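Local structure of protein-glutamate methylesterase/protein-glutamine glutaminase (3SFT) at residues A[21-35]-A[181-193]. The protein probably demethylates specific methylglutamates of chemoreceptors and deamidates specific glutamines in chemotaxis signalling, using its C-terminal catalytic domain. Sequence-based numbering, arbitrary orientation.
Sequences SLDMIIPNLPKNFPA and PAYKIPEKLIELV
In the doubly wound alpha/beta fold of the CheB catalytic domain, the C-terminal helix 185-192 lies beside segment 21-35, the end of helix 18-22 and the chain that follows it towards strand 37-41, and Ile25, Pro186, Phe33 and Val193 carry much of the contact. The Pro186 ring is turned roughly perpendicular to the Ile25 side chain. Its CG presses against Ile25 CA at 3.4 Å, tighter than usual for two carbons, and lies 3.9 Å from Ile25 CG2. With CG1 anti to the carbonyl carbon (chi1 -54°), the other branch of Ile25 runs over Ala182 O and ends with CD1 4.1 Å from Ile185 CD1. With the branches of Ile25 cut back to an alanine, Pro186 CG and Ile185 CD1 would probably lose apolar partners and a gap would open beside Ala182. Ala182 CB touches both Ser21 CB and the Met24 sulfur, 3.9 Å from SD, while Ser21 OG is hydrogen-bonded to Glu156 OE2.

Both segments pack on the same side of the central parallel sheet, where Ile185 and Leu189 also rest on strand 127-131. Further along, Leu29 and Ile190 lie alongside, pointing opposite ways, Leu29 CD2 3.9 Å from Ile190 CG1, and Ile190 CD1 meets Pro30 CD. Phe33 stands nearly perpendicular to Val193, with Phe33 CE1 3.5 Å from Val193 CG2. Val193 CG1 reaches Ala35 CB at 4.1 Å, and Pro34 CG lies against Val193 CG2. No hydrogen bond joins the two segments.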
ATOM      1  N   SER A  21       9.908   2.683  -8.010  1.00 18.75           N
ATOM      2  CA  SER A  21       8.724   2.101  -8.641  1.00 19.17           C
ATOM      3  C   SER A  21       7.479   2.943  -8.403  1.00 17.17           C
ATOM      4  O   SER A  21       6.618   3.045  -9.278  1.00 17.04           O
ATOM      5  CB  SER A  21       8.498   0.671  -8.173  1.00 16.71           C
ATOM      6  OG  SER A  21       9.485  -0.171  -8.734  1.00 18.93           O
ATOM      7  N   LEU A  22       7.404   3.562  -7.230  1.00 16.83           N
ATOM      8  CA  LEU A  22       6.275   4.425  -6.888  1.00 17.74           C
ATOM      9  C   LEU A  22       6.239   5.643  -7.815  1.00 18.60           C
ATOM     10  O   LEU A  22       5.166   6.170  -8.108  1.00 17.08           O
ATOM     11  CB  LEU A  22       6.355   4.859  -5.424  1.00 16.87           C
ATOM     12  CG  LEU A  22       5.986   3.779  -4.401  1.00 17.94           C
ATOM     13  CD1 LEU A  22       6.464   4.174  -3.013  1.00 18.58           C
ATOM     14  CD2 LEU A  22       4.485   3.565  -4.410  1.00 15.85           C
ATOM     15  N   ASP A  23       7.413   6.055  -8.299  1.00 20.60           N
ATOM     16  CA  ASP A  23       7.526   7.189  -9.221  1.00 22.83           C
ATOM     17  C   ASP A  23       6.833   6.883 -10.538  1.00 23.12           C
ATOM     18  O   ASP A  23       6.438   7.797 -11.255  1.00 23.52           O
ATOM     19  CB  ASP A  23       8.994   7.517  -9.526  1.00 25.27           C
ATOM     20  CG  ASP A  23       9.690   8.241  -8.393  1.00 26.49           C
ATOM     21  OD1 ASP A  23       9.011   8.750  -7.475  1.00 26.84           O
ATOM     22  OD2 ASP A  23      10.935   8.302  -8.431  1.00 27.93           O
ATOM     23  N   MET A  24       6.749   5.598 -10.878  1.00 22.96           N
ATOM     24  CA  MET A  24       6.097   5.153 -12.108  1.00 23.99           C
ATOM     25  C   MET A  24       4.604   4.908 -11.882  1.00 22.81           C
ATOM     26  O   MET A  24       3.858   4.683 -12.835  1.00 24.70           O
ATOM     27  CB  MET A  24       6.726   3.847 -12.605  1.00 24.41           C
ATOM     28  CG  MET A  24       8.190   3.919 -12.997  1.00 27.78           C
ATOM     29  SD  MET A  24       8.778   2.330 -13.686  1.00 33.05           S
ATOM     30  CE  MET A  24       9.890   1.794 -12.389  1.00 30.70           C
ATOM     31  N   ILE A  25       4.169   4.967 -10.624  1.00 22.31           N
ATOM     32  CA  ILE A  25       2.771   4.705 -10.280  1.00 20.47           C
ATOM     33  C   ILE A  25       1.958   5.916  -9.830  1.00 20.49           C
ATOM     34  O   ILE A  25       1.039   6.350 -10.523  1.00 22.36           O
ATOM     35  CB  ILE A  25       2.668   3.619  -9.176  1.00 17.11           C
ATOM     36  CG1 ILE A  25       3.433   2.362  -9.589  1.00 15.07           C
ATOM     37  CG2 ILE A  25       1.206   3.272  -8.903  1.00 15.98           C
ATOM     38  CD1 ILE A  25       3.473   1.300  -8.511  1.00 14.09           C
ATOM     39  N   ILE A  26       2.285   6.429  -8.648  1.00 21.32           N
ATOM     40  CA  ILE A  26       1.581   7.563  -8.055  1.00 21.57           C
ATOM     41  C   ILE A  26       1.421   8.805  -8.943  1.00 23.01           C
ATOM     42  O   ILE A  26       0.322   9.353  -9.040  1.00 22.70           O
ATOM     43  CB  ILE A  26       2.209   7.941  -6.691  1.00 19.91           C
ATOM     44  CG1 ILE A  26       2.246   6.705  -5.785  1.00 18.87           C
ATOM     45  CG2 ILE A  26       1.425   9.076  -6.019  1.00 19.80           C
ATOM     46  CD1 ILE A  26       0.890   6.036  -5.579  1.00 16.42           C
ATOM     47  N   PRO A  27       2.506   9.265  -9.597  1.00 23.96           N
ATOM     48  CA  PRO A  27       2.414  10.448 -10.462  1.00 26.34           C
ATOM     49  C   PRO A  27       1.494  10.264 -11.668  1.00 28.11           C
ATOM     50  O   PRO A  27       1.061  11.244 -12.268  1.00 30.28           O
ATOM     51  CB  PRO A  27       3.865  10.655 -10.910  1.00 25.99           C
ATOM     52  CG  PRO A  27       4.661  10.101  -9.763  1.00 25.82           C
ATOM     53  CD  PRO A  27       3.909   8.830  -9.470  1.00 24.58           C
ATOM     54  N   ASN A  28       1.187   9.012 -12.009  1.00 29.40           N
ATOM     55  CA  ASN A  28       0.339   8.710 -13.159  1.00 29.06           C
ATOM     56  C   ASN A  28      -1.123   8.396 -12.830  1.00 29.51           C
ATOM     57  O   ASN A  28      -1.810   7.710 -13.590  1.00 29.58           O
ATOM     58  CB  ASN A  28       0.964   7.584 -13.986  1.00 29.42           C
ATOM     59  CG  ASN A  28       2.387   7.909 -14.436  1.00 29.82           C
ATOM     60  OD1 ASN A  28       3.283   7.066 -14.360  1.00 29.78           O
ATOM     61  ND2 ASN A  28       2.602   9.140 -14.891  1.00 28.45           N
ATOM     62  N   LEU A  29      -1.587   8.882 -11.684  1.00 29.22           N
ATOM     63  CA  LEU A  29      -2.972   8.685 -11.268  1.00 28.59           C
ATOM     64  C   LEU A  29      -3.659  10.048 -11.256  1.00 29.18           C
ATOM     65  O   LEU A  29      -3.062  11.049 -10.858  1.00 29.66           O
ATOM     66  CB  LEU A  29      -3.045   8.019  -9.893  1.00 24.84           C
ATOM     67  CG  LEU A  29      -2.590   6.554  -9.850  1.00 23.82           C
ATOM     68  CD1 LEU A  29      -2.607   6.043  -8.421  1.00 21.52           C
ATOM     69  CD2 LEU A  29      -3.492   5.700 -10.727  1.00 22.73           C
ATOM     70  N   PRO A  30      -4.926  10.104 -11.695  1.00 29.40           N
ATOM     71  CA  PRO A  30      -5.683  11.358 -11.736  1.00 30.19           C
ATOM     72  C   PRO A  30      -6.002  11.928 -10.360  1.00 31.14           C
ATOM     73  O   PRO A  30      -6.118  11.189  -9.384  1.00 31.16           O
ATOM     74  CB  PRO A  30      -6.954  10.954 -12.484  1.00 31.83           C
ATOM     75  CG  PRO A  30      -7.161   9.533 -12.028  1.00 29.81           C
ATOM     76  CD  PRO A  30      -5.764   8.965 -12.116  1.00 30.31           C
ATOM     77  N   LYS A  31      -6.148  13.249 -10.302  1.00 31.75           N
ATOM     78  CA  LYS A  31      -6.469  13.949  -9.066  1.00 33.72           C
ATOM     79  C   LYS A  31      -7.783  13.440  -8.468  1.00 33.27           C
ATOM     80  O   LYS A  31      -7.934  13.380  -7.248  1.00 34.74           O
ATOM     81  CB  LYS A  31      -6.562  15.455  -9.333  1.00 36.89           C
ATOM     82  CG  LYS A  31      -6.867  16.302  -8.110  1.00 40.64           C
ATOM     83  CD  LYS A  31      -6.965  17.775  -8.468  1.00 44.34           C
ATOM     84  CE  LYS A  31      -7.277  18.616  -7.237  1.00 47.60           C
ATOM     85  NZ  LYS A  31      -7.431  20.062  -7.569  1.00 49.36           N
ATOM     86  N   ASN A  32      -8.713  13.042  -9.332  1.00 32.48           N
ATOM     87  CA  ASN A  32     -10.013  12.539  -8.891  1.00 32.51           C
ATOM     88  C   ASN A  32     -10.099  11.017  -8.677  1.00 31.37           C
ATOM     89  O   ASN A  32     -11.195  10.450  -8.719  1.00 30.52           O
ATOM     90  CB  ASN A  32     -11.114  12.995  -9.863  1.00 34.40           C
ATOM     91  CG  ASN A  32     -11.000  12.342 -11.235  1.00 37.64           C
ATOM     92  OD1 ASN A  32     -10.062  11.586 -11.510  1.00 38.04           O
ATOM     93  ND2 ASN A  32     -11.967  12.629 -12.103  1.00 39.36           N
ATOM     94  N   PHE A  33      -8.954  10.356  -8.487  1.00 30.30           N
ATOM     95  CA  PHE A  33      -8.927   8.910  -8.247  1.00 28.83           C
ATOM     96  C   PHE A  33      -9.855   8.678  -7.050  1.00 28.49           C
ATOM     97  O   PHE A  33      -9.598   9.173  -5.956  1.00 29.79           O
ATOM     98  CB  PHE A  33      -7.501   8.450  -7.932  1.00 27.14           C
ATOM     99  CG  PHE A  33      -7.329   6.958  -7.936  1.00 26.59           C
ATOM    100  CD1 PHE A  33      -7.377   6.245  -9.126  1.00 26.14           C
ATOM    101  CD2 PHE A  33      -7.121   6.269  -6.749  1.00 26.77           C
ATOM    102  CE1 PHE A  33      -7.220   4.865  -9.137  1.00 26.00           C
ATOM    103  CE2 PHE A  33      -6.962   4.889  -6.748  1.00 26.79           C
ATOM    104  CZ  PHE A  33      -7.012   4.185  -7.945  1.00 26.24           C
ATOM    105  N   PRO A  34     -10.953   7.932  -7.257  1.00 28.91           N
ATOM    106  CA  PRO A  34     -11.998   7.591  -6.280  1.00 28.97           C
ATOM    107  C   PRO A  34     -11.677   6.733  -5.054  1.00 28.27           C
ATOM    108  O   PRO A  34     -12.535   6.565  -4.183  1.00 28.52           O
ATOM    109  CB  PRO A  34     -13.060   6.930  -7.152  1.00 29.40           C
ATOM    110  CG  PRO A  34     -12.235   6.198  -8.153  1.00 31.36           C
ATOM    111  CD  PRO A  34     -11.195   7.234  -8.534  1.00 31.13           C
ATOM    112  N   ALA A  35     -10.471   6.183  -4.975  1.00 26.28           N
ATOM    113  CA  ALA A  35     -10.122   5.355  -3.827  1.00 24.53           C
ATOM    114  C   ALA A  35      -8.907   5.885  -3.099  1.00 22.91           C
ATOM    115  O   ALA A  35      -7.936   6.297  -3.725  1.00 23.77           O
ATOM    116  CB  ALA A  35      -9.872   3.915  -4.269  1.00 24.17           C
ATOM    117  N   PRO A 181       4.540  -4.758 -14.565  1.00 20.17           N
ATOM    118  CA  PRO A 181       5.688  -3.880 -14.335  1.00 18.71           C
ATOM    119  C   PRO A 181       5.078  -2.604 -13.749  1.00 18.58           C
ATOM    120  O   PRO A 181       3.916  -2.297 -14.012  1.00 19.52           O
ATOM    121  CB  PRO A 181       6.253  -3.681 -15.742  1.00 16.53           C
ATOM    122  CG  PRO A 181       5.070  -3.885 -16.637  1.00 19.22           C
ATOM    123  CD  PRO A 181       4.384  -5.065 -15.996  1.00 18.71           C
ATOM    124  N   ALA A 182       5.833  -1.903 -12.913  1.00 19.61           N
ATOM    125  CA  ALA A 182       5.340  -0.699 -12.243  1.00 19.57           C
ATOM    126  C   ALA A 182       4.542   0.276 -13.101  1.00 19.67           C
ATOM    127  O   ALA A 182       3.480   0.734 -12.682  1.00 21.27           O
ATOM    128  CB  ALA A 182       6.486   0.024 -11.550  1.00 18.55           C
ATOM    129  N   TYR A 183       5.038   0.576 -14.299  1.00 20.44           N
ATOM    130  CA  TYR A 183       4.364   1.512 -15.199  1.00 20.15           C
ATOM    131  C   TYR A 183       2.970   1.087 -15.680  1.00 20.80           C
ATOM    132  O   TYR A 183       2.170   1.935 -16.085  1.00 21.21           O
ATOM    133  CB  TYR A 183       5.269   1.877 -16.388  1.00 20.55           C
ATOM    134  CG  TYR A 183       5.773   0.702 -17.210  1.00 18.47           C
ATOM    135  CD1 TYR A 183       5.003   0.165 -18.245  1.00 17.62           C
ATOM    136  CD2 TYR A 183       7.026   0.143 -16.962  1.00 17.60           C
ATOM    137  CE1 TYR A 183       5.468  -0.899 -19.012  1.00 16.56           C
ATOM    138  CE2 TYR A 183       7.501  -0.920 -17.721  1.00 16.61           C
ATOM    139  CZ  TYR A 183       6.715  -1.435 -18.746  1.00 17.13           C
ATOM    140  OH  TYR A 183       7.174  -2.488 -19.502  1.00 18.84           O
ATOM    141  N   LYS A 184       2.678  -0.212 -15.658  1.00 20.05           N
ATOM    142  CA  LYS A 184       1.356  -0.685 -16.073  1.00 20.46           C
ATOM    143  C   LYS A 184       0.379  -0.782 -14.899  1.00 20.68           C
ATOM    144  O   LYS A 184      -0.818  -0.989 -15.095  1.00 20.68           O
ATOM    145  CB  LYS A 184       1.443  -2.034 -16.790  1.00 21.52           C
ATOM    146  CG  LYS A 184       1.791  -1.926 -18.273  1.00 23.57           C
ATOM    147  CD  LYS A 184       1.694  -3.276 -18.964  1.00 25.11           C
ATOM    148  CE  LYS A 184       1.953  -3.172 -20.467  1.00 26.40           C
ATOM    149  NZ  LYS A 184       0.900  -2.386 -21.176  1.00 25.09           N
ATOM    150  N   ILE A 185       0.903  -0.644 -13.685  1.00 19.34           N
ATOM    151  CA  ILE A 185       0.090  -0.714 -12.474  1.00 18.38           C
ATOM    152  C   ILE A 185      -0.947   0.416 -12.359  1.00 18.09           C
ATOM    153  O   ILE A 185      -2.096   0.155 -12.020  1.00 18.98           O
ATOM    154  CB  ILE A 185       0.986  -0.809 -11.200  1.00 15.21           C
ATOM    155  CG1 ILE A 185       1.777  -2.123 -11.227  1.00 14.38           C
ATOM    156  CG2 ILE A 185       0.144  -0.717  -9.926  1.00 13.62           C
ATOM    157  CD1 ILE A 185       2.529  -2.441  -9.937  1.00 12.28           C
ATOM    158  N   PRO A 186      -0.562   1.679 -12.645  1.00 20.00           N
ATOM    159  CA  PRO A 186      -1.515   2.798 -12.560  1.00 20.11           C
ATOM    160  C   PRO A 186      -2.718   2.568 -13.468  1.00 21.46           C
ATOM    161  O   PRO A 186      -3.857   2.853 -13.098  1.00 21.02           O
ATOM    162  CB  PRO A 186      -0.700   3.977 -13.092  1.00 20.55           C
ATOM    163  CG  PRO A 186       0.671   3.637 -12.730  1.00 20.20           C
ATOM    164  CD  PRO A 186       0.772   2.172 -13.030  1.00 18.42           C
ATOM    165  N   GLU A 187      -2.443   2.055 -14.662  1.00 22.43           N
ATOM    166  CA  GLU A 187      -3.477   1.789 -15.661  1.00 24.89           C
ATOM    167  C   GLU A 187      -4.434   0.719 -15.170  1.00 24.76           C
ATOM    168  O   GLU A 187      -5.645   0.841 -15.339  1.00 25.84           O
ATOM    169  CB  GLU A 187      -2.833   1.375 -16.993  1.00 26.32           C
ATOM    170  CG  GLU A 187      -1.763   2.371 -17.468  1.00 31.16           C
ATOM    171  CD  GLU A 187      -0.954   1.900 -18.671  1.00 33.28           C
ATOM    172  OE1 GLU A 187      -0.272   2.753 -19.278  1.00 35.49           O
ATOM    173  OE2 GLU A 187      -0.976   0.693 -19.000  1.00 36.55           O
ATOM    174  N   LYS A 188      -3.888  -0.315 -14.536  1.00 23.34           N
ATOM    175  CA  LYS A 188      -4.706  -1.397 -14.008  1.00 22.11           C
ATOM    176  C   LYS A 188      -5.570  -0.881 -12.858  1.00 22.51           C
ATOM    177  O   LYS A 188      -6.749  -1.222 -12.766  1.00 22.37           O
ATOM    178  CB  LYS A 188      -3.824  -2.562 -13.553  1.00 20.01           C
ATOM    179  CG  LYS A 188      -4.583  -3.748 -12.973  1.00 21.90           C
ATOM    180  CD  LYS A 188      -5.657  -4.279 -13.917  1.00 24.64           C
ATOM    181  CE  LYS A 188      -5.067  -4.863 -15.189  1.00 25.90           C
ATOM    182  NZ  LYS A 188      -6.129  -5.463 -16.044  1.00 29.35           N
ATOM    183  N   LEU A 189      -4.987  -0.043 -11.999  1.00 22.16           N
ATOM    184  CA  LEU A 189      -5.717   0.520 -10.862  1.00 22.80           C
ATOM    185  C   LEU A 189      -6.897   1.359 -11.344  1.00 24.78           C
ATOM    186  O   LEU A 189      -8.003   1.245 -10.814  1.00 25.37           O
ATOM    187  CB  LEU A 189      -4.796   1.368  -9.971  1.00 18.13           C
ATOM    188  CG  LEU A 189      -3.741   0.607  -9.156  1.00 17.20           C
ATOM    189  CD1 LEU A 189      -2.905   1.580  -8.321  1.00 12.36           C
ATOM    190  CD2 LEU A 189      -4.428  -0.425  -8.265  1.00 14.75           C
ATOM    191  N   ILE A 190      -6.658   2.174 -12.368  1.00 26.32           N
ATOM    192  CA  ILE A 190      -7.694   3.027 -12.940  1.00 29.26           C
ATOM    193  C   ILE A 190      -8.879   2.214 -13.469  1.00 30.73           C
ATOM    194  O   ILE A 190     -10.025   2.644 -13.343  1.00 30.65           O
ATOM    195  CB  ILE A 190      -7.115   3.948 -14.051  1.00 29.55           C
ATOM    196  CG1 ILE A 190      -6.217   5.010 -13.415  1.00 27.48           C
ATOM    197  CG2 ILE A 190      -8.241   4.629 -14.849  1.00 30.16           C
ATOM    198  CD1 ILE A 190      -5.418   5.808 -14.408  1.00 30.01           C
ATOM    199  N   GLU A 191      -8.619   1.032 -14.022  1.00 33.46           N
ATOM    200  CA  GLU A 191      -9.721   0.221 -14.528  1.00 36.73           C
ATOM    201  C   GLU A 191     -10.374  -0.689 -13.485  1.00 35.99           C
ATOM    202  O   GLU A 191     -11.493  -1.156 -13.684  1.00 36.88           O
ATOM    203  CB  GLU A 191      -9.333  -0.545 -15.802  1.00 40.70           C
ATOM    204  CG  GLU A 191      -8.086  -1.398 -15.720  1.00 45.75           C
ATOM    205  CD  GLU A 191      -7.749  -2.059 -17.053  1.00 49.57           C
ATOM    206  OE1 GLU A 191      -7.579  -1.337 -18.064  1.00 51.83           O
ATOM    207  OE2 GLU A 191      -7.647  -3.303 -17.094  1.00 51.47           O
ATOM    208  N   LEU A 192      -9.706  -0.903 -12.355  1.00 35.48           N
ATOM    209  CA  LEU A 192     -10.275  -1.743 -11.300  1.00 35.87           C
ATOM    210  C   LEU A 192     -11.211  -0.966 -10.377  1.00 36.10           C
ATOM    211  O   LEU A 192     -12.164  -1.529  -9.848  1.00 35.15           O
ATOM    212  CB  LEU A 192      -9.180  -2.414 -10.465  1.00 36.10           C
ATOM    213  CG  LEU A 192      -8.294  -3.483 -11.108  1.00 36.23           C
ATOM    214  CD1 LEU A 192      -7.345  -4.022 -10.059  1.00 36.93           C
ATOM    215  CD2 LEU A 192      -9.132  -4.613 -11.685  1.00 37.72           C
ATOM    216  N   VAL A 193     -10.934   0.320 -10.172  1.00 38.25           N
ATOM    217  CA  VAL A 193     -11.774   1.146  -9.303  1.00 41.36           C
ATOM    218  C   VAL A 193     -12.989   1.737 -10.042  1.00 43.87           C
ATOM    219  O   VAL A 193     -13.138   2.977 -10.105  1.00 46.90           O
ATOM    220  CB  VAL A 193     -10.944   2.257  -8.585  1.00 39.44           C
ATOM    221  CG1 VAL A 193      -9.952   1.629  -7.629  1.00 39.11           C
ATOM    222  CG2 VAL A 193     -10.216   3.127  -9.593  1.00 39.61           C
ATOM    223  OXT VAL A 193     -13.804   0.938 -10.553  1.00 46.97           O
TER